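Local coordinates for protein N-formylglutamate amidohydrolase (Ralstonia eutropha, PDB 2Q7S) that binds a zinc ion and probably acts as a hydrolase of the N-formylglutamate amidohydrolase family, in the zinc exopeptidase clan, at residues Y81-P84 and N85-L88; V134-V137 and Q138-N142. All coordinates share one frame; numbering follows the deposited sequence.

Interaction 1: Y81-P84 and N85-L88; sequences YIDP and NRML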
# COMPACT_ATOMS: atom_id res chain seq x y z
N TYR A 81 3.40 10.86 -7.68
CA TYR A 81 4.63 11.65 -7.62
C TYR A 81 5.86 10.76 -7.46
O TYR A 81 6.83 10.83 -8.24
CB TYR A 81 4.54 12.65 -6.49
CG TYR A 81 5.71 13.59 -6.34
CD1 TYR A 81 5.90 14.66 -7.22
CD2 TYR A 81 6.59 13.46 -5.27
CE1 TYR A 81 6.93 15.57 -7.05
CE2 TYR A 81 7.66 14.34 -5.12
CZ TYR A 81 7.81 15.41 -5.98
OH TYR A 81 8.84 16.31 -5.81
N ILE A 82 5.83 9.93 -6.42
CA ILE A 82 6.71 8.80 -6.35
C ILE A 82 6.02 7.72 -5.55
O ILE A 82 5.32 8.01 -4.58
CB ILE A 82 8.09 9.18 -5.79
CG1 ILE A 82 9.04 7.98 -5.88
CG2 ILE A 82 8.00 9.82 -4.40
CD1 ILE A 82 10.57 8.39 -5.62
N ASP A 83 6.18 6.49 -6.00
CA ASP A 83 5.39 5.37 -5.46
C ASP A 83 6.27 4.55 -4.54
O ASP A 83 7.10 3.79 -5.03
CB ASP A 83 4.93 4.48 -6.59
CG ASP A 83 4.01 3.40 -6.14
OD1 ASP A 83 3.99 3.07 -4.93
OD2 ASP A 83 3.26 2.89 -7.01
N PRO A 84 6.05 4.65 -3.20
CA PRO A 84 6.89 3.87 -2.30
C PRO A 84 6.78 2.35 -2.38
O PRO A 84 7.62 1.69 -1.78
CB PRO A 84 6.48 4.34 -0.90
CG PRO A 84 5.54 5.44 -1.09
CD PRO A 84 5.05 5.43 -2.46
N ASN A 85 5.75 1.82 -3.05
CA ASN A 85 5.57 0.38 -3.20
C ASN A 85 6.29 -0.16 -4.38
O ASN A 85 6.06 -1.31 -4.78
CB ASN A 85 4.07 -0.01 -3.31
CG ASN A 85 3.64 -0.92 -2.17
OD1 ASN A 85 4.24 -0.90 -1.10
ND2 ASN A 85 2.68 -1.77 -2.44
N ARG A 86 7.08 0.67 -5.03
CA ARG A 86 7.90 0.15 -6.14
C ARG A 86 9.31 0.13 -5.64
O ARG A 86 9.67 0.85 -4.71
CB ARG A 86 7.75 1.03 -7.38
CG ARG A 86 6.32 1.10 -7.94
CD ARG A 86 5.73 -0.26 -8.34
NE ARG A 86 4.39 -0.16 -8.88
CZ ARG A 86 3.24 -0.23 -8.19
NH1 ARG A 86 3.19 -0.39 -6.87
NH2 ARG A 86 2.08 -0.11 -8.84
N MSE A 87 10.13 -0.66 -6.31
CA MSE A 87 11.56 -0.67 -6.10
C MSE A 87 12.18 0.51 -6.80
O MSE A 87 11.67 1.08 -7.75
CB MSE A 87 12.16 -1.98 -6.66
CG MSE A 87 11.54 -3.22 -6.14
SE MSE A 87 12.04 -3.48 -4.28
CE MSE A 87 10.53 -2.98 -3.21
N LEU A 88 13.37 0.85 -6.32
CA LEU A 88 14.09 2.01 -6.74
C LEU A 88 14.65 1.88 -8.14
O LEU A 88 15.00 2.89 -8.74
CB LEU A 88 15.22 2.28 -5.74
CG LEU A 88 14.77 3.14 -4.55
CD1 LEU A 88 16.01 3.49 -3.72
CD2 LEU A 88 14.00 4.35 -5.02

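Interaction 2: V134-V137 and Q138-N142; sequences VAEV and QRRIN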
# COMPACT_ATOMS: atom_id res chain seq x y z
N VAL A 134 17.38 13.15 -14.48
CA VAL A 134 17.91 12.21 -13.49
C VAL A 134 17.88 12.86 -12.09
O VAL A 134 17.33 12.30 -11.13
CB VAL A 134 19.30 11.72 -13.90
CG1 VAL A 134 20.04 11.00 -12.72
CG2 VAL A 134 19.17 10.79 -15.06
N ALA A 135 18.41 14.09 -12.00
CA ALA A 135 18.48 14.87 -10.77
C ALA A 135 17.13 15.01 -10.09
O ALA A 135 17.03 14.87 -8.88
CB ALA A 135 19.15 16.28 -11.06
N GLU A 136 16.08 15.28 -10.87
CA GLU A 136 14.76 15.50 -10.35
C GLU A 136 14.18 14.24 -9.70
O GLU A 136 13.58 14.27 -8.60
CB GLU A 136 13.89 16.08 -11.48
CG GLU A 136 12.53 15.55 -11.63
CD GLU A 136 11.76 16.27 -12.74
OE1 GLU A 136 12.38 16.70 -13.76
OE2 GLU A 136 10.52 16.39 -12.57
N VAL A 137 14.39 13.10 -10.34
CA VAL A 137 13.92 11.87 -9.83
C VAL A 137 14.75 11.49 -8.59
O VAL A 137 14.22 11.07 -7.58
CB VAL A 137 13.96 10.79 -10.96
CG1 VAL A 137 13.74 9.36 -10.41
CG2 VAL A 137 12.90 11.17 -12.02
N GLN A 138 16.06 11.72 -8.64
CA GLN A 138 16.87 11.44 -7.49
C GLN A 138 16.36 12.21 -6.27
O GLN A 138 16.30 11.66 -5.20
CB GLN A 138 18.33 11.75 -7.78
CG GLN A 138 19.03 10.68 -8.66
CD GLN A 138 20.39 11.12 -9.12
OE1 GLN A 138 20.65 12.31 -9.19
NE2 GLN A 138 21.28 10.15 -9.43
N ARG A 139 15.96 13.47 -6.45
CA ARG A 139 15.50 14.30 -5.34
C ARG A 139 14.18 13.83 -4.78
O ARG A 139 13.99 13.77 -3.54
CB ARG A 139 15.48 15.78 -5.75
CG ARG A 139 16.89 16.34 -5.85
CD ARG A 139 16.89 17.86 -5.92
NE ARG A 139 16.37 18.34 -7.18
CZ ARG A 139 17.10 18.61 -8.26
NH1 ARG A 139 18.42 18.46 -8.23
NH2 ARG A 139 16.50 19.04 -9.36
N ARG A 140 13.26 13.41 -5.66
CA ARG A 140 12.05 12.70 -5.19
C ARG A 140 12.42 11.54 -4.30
O ARG A 140 11.85 11.36 -3.20
CB ARG A 140 11.13 12.18 -6.34
CG ARG A 140 10.61 13.30 -7.19
CD ARG A 140 9.56 12.85 -8.14
NE ARG A 140 9.25 13.89 -9.12
CZ ARG A 140 8.25 13.79 -10.00
NH1 ARG A 140 7.51 12.70 -10.00
NH2 ARG A 140 8.03 14.75 -10.88
N ILE A 141 13.33 10.71 -4.79
CA ILE A 141 13.74 9.52 -4.03
C ILE A 141 14.28 9.91 -2.66
O ILE A 141 13.85 9.34 -1.69
CB ILE A 141 14.76 8.64 -4.79
CG1 ILE A 141 14.11 7.97 -6.00
CG2 ILE A 141 15.32 7.54 -3.83
CD1 ILE A 141 15.07 7.37 -7.04
N ASN A 142 15.19 10.89 -2.59
CA ASN A 142 15.80 11.27 -1.31
C ASN A 142 14.83 11.90 -0.30
O ASN A 142 14.89 11.60 0.88
CB ASN A 142 16.99 12.23 -1.55
CG ASN A 142 18.11 11.57 -2.29
OD1 ASN A 142 18.21 10.34 -2.27
ND2 ASN A 142 18.95 12.37 -2.95

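Interaction 1: Y81-P84 and N85-L88
Asp83 and Arg86 are the two ends of a type I beta turn, closed by the bond from Arg86 N to Asp83 O (3.1 Å, 158° at the hydrogen). The Asp83 carboxylate folds over the same turn: OD1 accepts the N-H of Asn85 at 2.9 Å, an Asx turn laid over the beta turn; the N-H reaches it from above the carboxylate plane. CG stands anti to the backbone N (chi1 -174°), which carries the carboxylate forward over the turn. Its other oxygen, OD2, sits over the centre of one face of the Arg86 guanidinium, 3.3 Å from Arg86 NH1; it lies well off that plane, so the attraction is electrostatic, without a directed hydrogen bond. OD2 also forms a salt bridge with Arg79, so two guanidinium groups share it. Further out, OD1 takes a hydrogen bond from His32 NE2, placing Asp83 in the second shell of the zinc site formed by His32, Asp55 and His172. Asn85 lies beside His172, its side chain about 6 Å from the zinc at nearest atoms, and gives ND2 to Asn170 OD1. The Asn85 amide plane runs within 8° of the Asp83 carboxylate plane, with Asn85 CB 3.5 Å from Asp83 OD1.

Interaction 2: V134-V137 and Q138-N142
Gln138 lays its side chain back along the helix over Val134, one turn earlier, its CD and NE2 both 3.6 Å from Val134 CG1. CG of Gln138 is anti to its carbonyl carbon (chi1 -76°) and the chain runs on extended, an arrangement that carries the amide past Val134 O to the methyl. Arg139 also turns back, its chain bent at chi3 (-71°): the guanidinium places one face over Ala135 O, and NH1 reaches Ala135 CB at 3.6 Å. Glu136 and Arg140 lie side by side and point the same way, with OE2 and NH2 3.4 Å apart in a salt bridge whose hydrogen bond is weak (133°). Each has a stronger partner outside: Arg130 for Glu136, and Tyr81 for Arg140. Arg140 NH2 is further held by Tyr128 OH. On the buried side Ile141 CD1 crosses to Val137 CG1 at 4.1 Å. Regular i to i+4 backbone bonds, such as Ile141 N to Val137 O at 3.0 Å, mark this as the first two and a half turns of helix 134-163. Here the helix leaves strand 132-133, whose Leu132 packs on Val137 and Arg140, while Trp100 from a loop touches Val137 and Gln138.

In the fold
From the N terminus, the chain leaves strand 71-75 and makes the tight turn of interaction 1 beside the zinc site, then passes through strand 96-97, which pairs in parallel with strand 132-133, where helix 134-163 opens with interaction 2. The two are local and in series, neither nested nor crossed, with centres about 12 Å apart. They meet directly: Tyr81 O lies 2.7 Å from Arg140 NH1, a probable hydrogen bond, and the same arginine makes a cation-pi contact with the Tyr81 ring. Ile82 CD1 packs on Ile141 CG1 at 3.6 Å, and Leu88 CD2 on Ile141 CG2. The first turns of the helix thus pack against residues on either side of the 83-86 turn.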